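Local coordinates for protein methyltransferase type 12 (Clostridium thermocellum, PDB 3JWG) that probably transfers a methyl group from S-adenosyl-L-methionine to the 2'-oxygen of the 3'-terminal nucleotide of small RNAs, as the methyltransferase domain of bacterial Hen1, at residues N14-R17 / L18-V22; V61-S64 / V65-A69; T167-E170 / F171-A175. All coordinates share one frame; numbering follows the deposited sequence.

Interaction 1. Residues N14-R17 / L18-V22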
loop_
_atom_site.group_PDB
_atom_site.type_symbol
_atom_site.label_atom_id
_atom_site.label_comp_id
_atom_site.label_asym_id
_atom_site.label_seq_id
_atom_site.Cartn_x
_atom_site.Cartn_y
_atom_site.Cartn_z
ATOM N N ASN A 14 -1.771 -2.583 -13.783
ATOM C CA ASN A 14 -1.822 -2.325 -12.352
ATOM C C ASN A 14 -2.722 -3.364 -11.705
ATOM O O ASN A 14 -2.555 -3.703 -10.536
ATOM C CB ASN A 14 -2.377 -0.925 -12.094
ATOM C CG ASN A 14 -1.586 0.152 -12.805
ATOM O OD1 ASN A 14 -0.410 0.369 -12.511
ATOM N ND2 ASN A 14 -2.227 0.830 -13.752
ATOM N N GLN A 15 -3.678 -3.864 -12.480
ATOM C CA GLN A 15 -4.609 -4.872 -11.996
ATOM C C GLN A 15 -3.851 -6.116 -11.547
ATOM O O GLN A 15 -4.258 -6.793 -10.605
ATOM C CB GLN A 15 -5.611 -5.230 -13.099
ATOM C CG GLN A 15 -6.529 -6.399 -12.770
ATOM C CD GLN A 15 -7.253 -6.227 -11.445
ATOM O OE1 GLN A 15 -7.980 -5.251 -11.242
ATOM N NE2 GLN A 15 -7.058 -7.180 -10.537
ATOM N N GLN A 16 -2.744 -6.410 -12.222
ATOM C CA GLN A 16 -1.933 -7.571 -11.876
ATOM C C GLN A 16 -1.170 -7.262 -10.596
ATOM O O GLN A 16 -1.014 -8.127 -9.734
ATOM C CB GLN A 16 -0.948 -7.893 -13.010
ATOM C CG GLN A 16 -0.354 -9.306 -12.976
ATOM C CD GLN A 16 0.664 -9.520 -11.864
ATOM O OE1 GLN A 16 1.652 -8.793 -11.758
ATOM N NE2 GLN A 16 0.430 -10.533 -11.035
ATOM N N ARG A 17 -0.700 -6.022 -10.478
ATOM C CA ARG A 17 0.045 -5.592 -9.297
ATOM C C ARG A 17 -0.835 -5.667 -8.056
ATOM O O ARG A 17 -0.423 -6.181 -7.014
ATOM C CB ARG A 17 0.536 -4.153 -9.464
ATOM C CG ARG A 17 1.221 -3.593 -8.221
ATOM C CD ARG A 17 1.349 -2.075 -8.280
ATOM N NE ARG A 17 0.042 -1.433 -8.402
ATOM C CZ ARG A 17 -0.146 -0.118 -8.450
ATOM N NH1 ARG A 17 0.893 0.707 -8.384
ATOM N NH2 ARG A 17 -1.375 0.372 -8.569
ATOM N N LEU A 18 -2.045 -5.132 -8.175
ATOM C CA LEU A 18 -2.986 -5.137 -7.066
ATOM C C LEU A 18 -3.394 -6.565 -6.748
ATOM O O LEU A 18 -3.579 -6.915 -5.585
ATOM C CB LEU A 18 -4.218 -4.305 -7.416
ATOM C CG LEU A 18 -3.922 -2.845 -7.763
ATOM C CD1 LEU A 18 -5.225 -2.105 -8.014
ATOM C CD2 LEU A 18 -3.147 -2.191 -6.632
ATOM N N GLY A 19 -3.535 -7.382 -7.789
ATOM C CA GLY A 19 -3.910 -8.771 -7.591
ATOM C C GLY A 19 -2.872 -9.484 -6.749
ATOM O O GLY A 19 -3.205 -10.339 -5.926
ATOM N N THR A 20 -1.607 -9.131 -6.958
ATOM C CA THR A 20 -0.512 -9.727 -6.205
ATOM C C THR A 20 -0.649 -9.350 -4.729
ATOM O O THR A 20 -0.458 -10.181 -3.849
ATOM C CB THR A 20 0.850 -9.229 -6.711
ATOM O OG1 THR A 20 1.035 -9.638 -8.074
ATOM C CG2 THR A 20 1.966 -9.791 -5.851
ATOM N N VAL A 21 -0.966 -8.086 -4.464
ATOM C CA VAL A 21 -1.148 -7.639 -3.086
ATOM C C VAL A 21 -2.260 -8.450 -2.419
ATOM O O VAL A 21 -2.106 -8.922 -1.296
ATOM C CB VAL A 21 -1.522 -6.143 -3.020
ATOM C CG1 VAL A 21 -1.753 -5.737 -1.577
ATOM C CG2 VAL A 21 -0.405 -5.296 -3.635
ATOM N N VAL A 22 -3.382 -8.611 -3.118
ATOM C CA VAL A 22 -4.508 -9.372 -2.580
ATOM C C VAL A 22 -4.093 -10.805 -2.238
ATOM O O VAL A 22 -4.436 -11.327 -1.174
ATOM C CB VAL A 22 -5.679 -9.407 -3.595
ATOM C CG1 VAL A 22 -6.831 -10.251 -3.051
ATOM C CG2 VAL A 22 -6.153 -7.983 -3.877
#
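Arg17 and Leu18, neighbours on helix 13-27, bury the most surface here, with Thr20 next. The contact spans the first turns of this helix, which packs on the Rossmann-like methyltransferase sheet. The Arg17 chain runs out extended and then bends at chi3 (59°). That bend lays the guanidinium beside the Leu18 branch, where Leu18 CD2 lies 3.7 Å from Arg17 NH2. The methyl meets the flat group obliquely. Over the centre of one guanidinium face sits Asn14 OD1, 4.0 Å above the plane, though Asn14 is poorly ordered. Arg17 NH1 is satisfied by a salt bridge to Glu110 OE2. Arg17 NE is buried and has no partner in the model. Arg17 also touches Ile109, one of the two residues of the magnesium site, and its side chain is about 7 Å from the bound magnesium ion.

Leu18 faces the protein, against Asn42 and Leu46 of helix 42-48 and Ile109 of strand 105-109. Its backbone N gives a nearly straight bond to Asn14 O (2.8 Å, 168° at the hydrogen), and its CG packs on the same oxygen.

On another side of the helix Thr20 rests on Ile191 of strand 184-191. Its OG1 stands anti to the carbonyl carbon (chi1 -63°), folded back toward the preceding turn. Gln16 O is therefore gripped twice by one residue. Thr20 N (3.0 Å) and Thr20 OG1 (3.0 Å) reach Gln16 O from opposite faces of its carbonyl plane.

Interaction 2. Residues V61-S64 / V65-A69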
loop_
_atom_site.group_PDB
_atom_site.type_symbol
_atom_site.label_atom_id
_atom_site.label_comp_id
_atom_site.label_asym_id
_atom_site.label_seq_id
_atom_site.Cartn_x
_atom_site.Cartn_y
_atom_site.Cartn_z
ATOM N N VAL A 61 -5.245 11.093 2.169
ATOM C CA VAL A 61 -4.980 12.437 2.677
ATOM C C VAL A 61 -5.927 13.463 2.074
ATOM O O VAL A 61 -6.177 14.511 2.667
ATOM C CB VAL A 61 -3.532 12.885 2.355
ATOM C CG1 VAL A 61 -2.538 11.918 2.965
ATOM C CG2 VAL A 61 -3.332 12.962 0.848
ATOM N N SER A 62 -6.456 13.152 0.897
ATOM C CA SER A 62 -7.348 14.063 0.187
ATOM C C SER A 62 -8.841 13.772 0.293
ATOM O O SER A 62 -9.292 12.647 0.062
ATOM C CB SER A 62 -6.953 14.107 -1.291
ATOM O OG SER A 62 -7.960 14.726 -2.071
ATOM N N TYR A 63 -9.601 14.807 0.635
ATOM C CA TYR A 63 -11.050 14.703 0.752
ATOM C C TYR A 63 -11.646 14.414 -0.623
ATOM O O TYR A 63 -12.520 13.558 -0.775
ATOM C CB TYR A 63 -11.628 16.016 1.283
ATOM C CG TYR A 63 -13.130 16.115 1.150
ATOM C CD1 TYR A 63 -13.976 15.451 2.039
ATOM C CD2 TYR A 63 -13.709 16.851 0.115
ATOM C CE1 TYR A 63 -15.363 15.518 1.903
ATOM C CE2 TYR A 63 -15.093 16.924 -0.034
ATOM C CZ TYR A 63 -15.914 16.255 0.863
ATOM O OH TYR A 63 -17.283 16.319 0.711
ATOM N N SER A 64 -11.161 15.143 -1.620
ATOM C CA SER A 64 -11.628 14.992 -2.992
ATOM C C SER A 64 -11.432 13.570 -3.517
ATOM O O SER A 64 -12.317 13.008 -4.167
ATOM C CB SER A 64 -10.891 15.977 -3.899
ATOM O OG SER A 64 -11.300 15.811 -5.243
ATOM N N VAL A 65 -10.267 12.996 -3.241
ATOM C CA VAL A 65 -9.966 11.640 -3.688
ATOM C C VAL A 65 -10.933 10.636 -3.073
ATOM O O VAL A 65 -11.503 9.798 -3.772
ATOM C CB VAL A 65 -8.531 11.230 -3.310
ATOM C CG1 VAL A 65 -8.259 9.808 -3.782
ATOM C CG2 VAL A 65 -7.530 12.197 -3.932
ATOM N N LEU A 66 -11.114 10.723 -1.759
ATOM C CA LEU A 66 -12.015 9.819 -1.059
ATOM C C LEU A 66 -13.427 9.912 -1.614
ATOM O O LEU A 66 -14.151 8.917 -1.662
ATOM C CB LEU A 66 -12.012 10.127 0.440
ATOM C CG LEU A 66 -10.733 9.698 1.163
ATOM C CD1 LEU A 66 -10.741 10.214 2.588
ATOM C CD2 LEU A 66 -10.627 8.177 1.141
ATOM N N GLU A 67 -13.809 11.110 -2.049
ATOM C CA GLU A 67 -15.133 11.336 -2.614
ATOM C C GLU A 67 -15.227 10.616 -3.957
ATOM O O GLU A 67 -16.272 10.081 -4.323
ATOM C CB GLU A 67 -15.365 12.837 -2.802
ATOM C CG GLU A 67 -16.818 13.252 -2.694
ATOM C CD GLU A 67 -17.436 12.850 -1.367
ATOM O OE1 GLU A 67 -16.841 13.162 -0.312
ATOM O OE2 GLU A 67 -18.518 12.226 -1.375
ATOM N N ARG A 68 -14.121 10.601 -4.689
ATOM C CA ARG A 68 -14.071 9.931 -5.979
ATOM C C ARG A 68 -14.092 8.428 -5.749
ATOM O O ARG A 68 -14.717 7.684 -6.503
ATOM C CB ARG A 68 -12.793 10.311 -6.724
ATOM C CG ARG A 68 -12.670 11.789 -7.025
ATOM C CD ARG A 68 -11.254 12.122 -7.456
ATOM N NE ARG A 68 -11.079 13.544 -7.724
ATOM C CZ ARG A 68 -9.901 14.118 -7.952
ATOM N NH1 ARG A 68 -8.795 13.385 -7.939
ATOM N NH2 ARG A 68 -9.831 15.420 -8.195
ATOM N N ALA A 69 -13.400 7.986 -4.704
ATOM C CA ALA A 69 -13.349 6.567 -4.380
ATOM C C ALA A 69 -14.753 6.051 -4.098
ATOM O O ALA A 69 -15.189 5.069 -4.695
ATOM C CB ALA A 69 -12.446 6.331 -3.169
#
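Tyr63 O accepts the shortest hydrogen bond between the two segments, from Glu67 N at 3.0 Å. It belongs to the first turn of helix 63-73, and Ser62 is the N-cap of that helix. The helix follows strand 55-60 of the Rossmann-like methyltransferase sheet.

Ser62 does the capping with its side chain. Its OG is anti to the backbone N (chi1 167°) and turns in over the helix end. There it accepts from Val65 N at 3.1 Å, with 166° at the hydrogen. This satisfies an N-H that has no earlier turn to bond to. Ser62 O takes the next donor, Leu66 N, at 3.2 Å. Ser62 N is held from the strand side by Asp60 OD2. The cap is tight. Val65 CG2 is 3.3 Å from Ser62 CB, short for two carbons.

Leu66 points inward and packs on Asp60, Gln90 and Cys38, with its CG against Ser62 O. It joins the helix start to two strands of the sheet.

Two more pairs, Tyr63 with Glu67 and Ser64 with Arg68, lie on the outer side. The Tyr63 ring and the Glu67 chain run alongside each other in the same direction. Their ring and carboxylate planes are 43° apart, and Glu67 OE1 approaches the phenol end obliquely, 3.4 Å from Tyr63 CZ. The bend of Glu67 at chi2 turns its carboxylate toward that ring. Tyr63 also touches Gln90 of strand 86-90.

Arg68 reaches back along the helix in an extended chain. Ser64 O bonds to Arg68 N and also meets the aliphatic part at Arg68 CG. Ser64 OG lies over one face of the guanidinium, 3.3 Å from Arg68 NH2, at an angle too poor for a hydrogen bond.

Interaction 3. Residues T167-E170 / F171-A175. Unlike the reference sequence in segment 171-175: Gln172 (reference Glu).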
loop_
_atom_site.group_PDB
_atom_site.type_symbol
_atom_site.label_atom_id
_atom_site.label_comp_id
_atom_site.label_asym_id
_atom_site.label_seq_id
_atom_site.Cartn_x
_atom_site.Cartn_y
_atom_site.Cartn_z
ATOM N N THR A 167 15.398 3.380 -6.204
ATOM C CA THR A 167 16.079 2.280 -6.879
ATOM C C THR A 167 15.839 1.063 -5.991
ATOM O O THR A 167 15.323 1.189 -4.878
ATOM C CB THR A 167 17.607 2.500 -6.975
ATOM O OG1 THR A 167 18.151 2.645 -5.658
ATOM C CG2 THR A 167 17.932 3.755 -7.805
ATOM N N ARG A 168 16.205 -0.115 -6.478
ATOM C CA ARG A 168 16.021 -1.323 -5.687
ATOM C C ARG A 168 16.889 -1.292 -4.434
ATOM O O ARG A 168 16.475 -1.748 -3.367
ATOM C CB ARG A 168 16.329 -2.553 -6.545
ATOM C CG ARG A 168 15.255 -2.819 -7.594
ATOM C CD ARG A 168 15.710 -3.857 -8.615
ATOM N NE ARG A 168 16.852 -3.382 -9.390
ATOM C CZ ARG A 168 17.492 -4.107 -10.303
ATOM N NH1 ARG A 168 17.100 -5.349 -10.557
ATOM N NH2 ARG A 168 18.522 -3.594 -10.962
ATOM N N LYS A 169 18.093 -0.740 -4.557
ATOM C CA LYS A 169 19.002 -0.652 -3.417
ATOM C C LYS A 169 18.458 0.320 -2.370
ATOM O O LYS A 169 18.552 0.081 -1.160
ATOM C CB LYS A 169 20.381 -0.176 -3.877
ATOM C CG LYS A 169 21.367 0.025 -2.742
ATOM C CD LYS A 169 22.677 0.609 -3.246
ATOM C CE LYS A 169 23.652 0.811 -2.101
ATOM N NZ LYS A 169 23.921 -0.480 -1.409
ATOM N N GLU A 170 17.897 1.426 -2.841
ATOM C CA GLU A 170 17.336 2.424 -1.942
ATOM C C GLU A 170 16.143 1.859 -1.192
ATOM O O GLU A 170 16.016 2.058 0.008
ATOM C CB GLU A 170 16.911 3.666 -2.721
ATOM C CG GLU A 170 18.085 4.391 -3.355
ATOM C CD GLU A 170 17.669 5.631 -4.096
ATOM O OE1 GLU A 170 16.611 5.599 -4.761
ATOM O OE2 GLU A 170 18.411 6.637 -4.025
ATOM N N PHE A 171 15.271 1.147 -1.898
ATOM C CA PHE A 171 14.102 0.576 -1.246
ATOM C C PHE A 171 14.478 -0.514 -0.245
ATOM O O PHE A 171 13.976 -0.542 0.876
ATOM C CB PHE A 171 13.136 -0.017 -2.271
ATOM C CG PHE A 171 11.898 -0.631 -1.655
ATOM C CD1 PHE A 171 10.974 0.162 -0.985
ATOM C CD2 PHE A 171 11.653 -1.998 -1.752
ATOM C CE1 PHE A 171 9.815 -0.398 -0.417
ATOM C CE2 PHE A 171 10.501 -2.569 -1.191
ATOM C CZ PHE A 171 9.580 -1.765 -0.521
ATOM N N GLN A 172 15.354 -1.423 -0.652
ATOM C CA GLN A 172 15.742 -2.509 0.236
ATOM C C GLN A 172 16.504 -2.015 1.453
ATOM O O GLN A 172 16.301 -2.518 2.560
ATOM C CB GLN A 172 16.542 -3.550 -0.545
ATOM C CG GLN A 172 15.656 -4.364 -1.470
ATOM C CD GLN A 172 16.437 -5.208 -2.449
ATOM O OE1 GLN A 172 17.552 -5.638 -2.160
ATOM N NE2 GLN A 172 15.850 -5.457 -3.613
ATOM N N THR A 173 17.361 -1.016 1.261
ATOM C CA THR A 173 18.118 -0.449 2.372
ATOM C C THR A 173 17.132 0.174 3.363
ATOM O O THR A 173 17.242 -0.013 4.579
ATOM C CB THR A 173 19.094 0.640 1.881
ATOM O OG1 THR A 173 20.029 0.058 0.963
ATOM C CG2 THR A 173 19.852 1.251 3.058
ATOM N N TRP A 174 16.169 0.916 2.825
ATOM C CA TRP A 174 15.143 1.559 3.637
ATOM C C TRP A 174 14.315 0.514 4.380
ATOM O O TRP A 174 14.089 0.626 5.583
ATOM C CB TRP A 174 14.208 2.386 2.752
ATOM C CG TRP A 174 13.001 2.885 3.484
ATOM C CD1 TRP A 174 12.931 3.968 4.315
ATOM C CD2 TRP A 174 11.694 2.294 3.482
ATOM N NE1 TRP A 174 11.663 4.092 4.829
ATOM C CE2 TRP A 174 10.882 3.077 4.334
ATOM C CE3 TRP A 174 11.129 1.179 2.841
ATOM C CZ2 TRP A 174 9.531 2.781 4.568
ATOM C CZ3 TRP A 174 9.780 0.884 3.073
ATOM C CH2 TRP A 174 9.001 1.683 3.927
ATOM N N ALA A 175 13.854 -0.496 3.653
ATOM C CA ALA A 175 13.037 -1.550 4.246
ATOM C C ALA A 175 13.754 -2.289 5.375
ATOM O O ALA A 175 13.184 -2.497 6.446
ATOM C CB ALA A 175 12.604 -2.536 3.181
#
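Lys169 O accepts two bonds from Thr173 in the first turns of helix 168-182. Thr173 N comes within 2.9 Å of Lys169 O, and Thr173 OG1 within 2.6 Å. The two donors approach from opposite faces of the carbonyl plane. The hydroxyl gets there because Thr173 OG1 is anti to its carbonyl carbon (chi1 -61°) and leans back down the helix. The aliphatic start of Lys169 passes across the same hydroxyl.

Thr167 and Glu170 form a capping box at the helix start. Glu170 OE1 takes the N-H of Thr167 at 2.9 Å. That donor meets the anti side of OE1 and lies 25° out of the carboxylate plane. In return Glu170 N donates to Thr167 OG1, although the modelled place of this hydroxyl is less sure.

The backbone acceptors are then met in order. Thr167 O accepts from Phe171 N at 3.0 Å and also draws a weak bond from Gln203 NE2. Arg168 O accepts from Gln172 N, and the extended side chain of Gln172 (Glu in the reference sequence) lies against that oxygen with CG 3.3 Å away. Glu170 O accepts from Trp174 N at 3.0 Å.

The larger polar ends find partners outside the turn. Arg168 NE makes a salt bridge with Glu144 OE1, and Arg168 NH2 bonds to Glu197 O. Trp174 NE1 bonds to Glu124 OE2 of helix 117-131, and its ring meets Trp166 edge-to-face.

The helix lies against the antiparallel end of the sheet. Phe171 packs on Val138 and Thr140 of strand 135-141 and on Gln203 of strand 202-209. Ala175 touches Phe207 of strand 202-209 and Phe188 of strand 184-191.

In the fold
The three contacts come in series along the chain, each within one helix: 13-27, 63-73 and 168-182. All three helices pack on the same seven-stranded mixed sheet. Interaction 1 is about 21 Å from each of the others, centre to centre. Interactions 2 and 3 are about 30 Å apart, centre to centre, on opposite sides of the chain's centre. Interaction 2 lies beside parallel strands 55-60 and 86-90. Interaction 1 touches strand 105-109, whose Ile109 belongs to the magnesium site; it comes nearest the ion, with interaction 2 only slightly farther. Interaction 3, whose Phe171 is about 13 Å from the ion, packs its helix on the antiparallel end of the sheet.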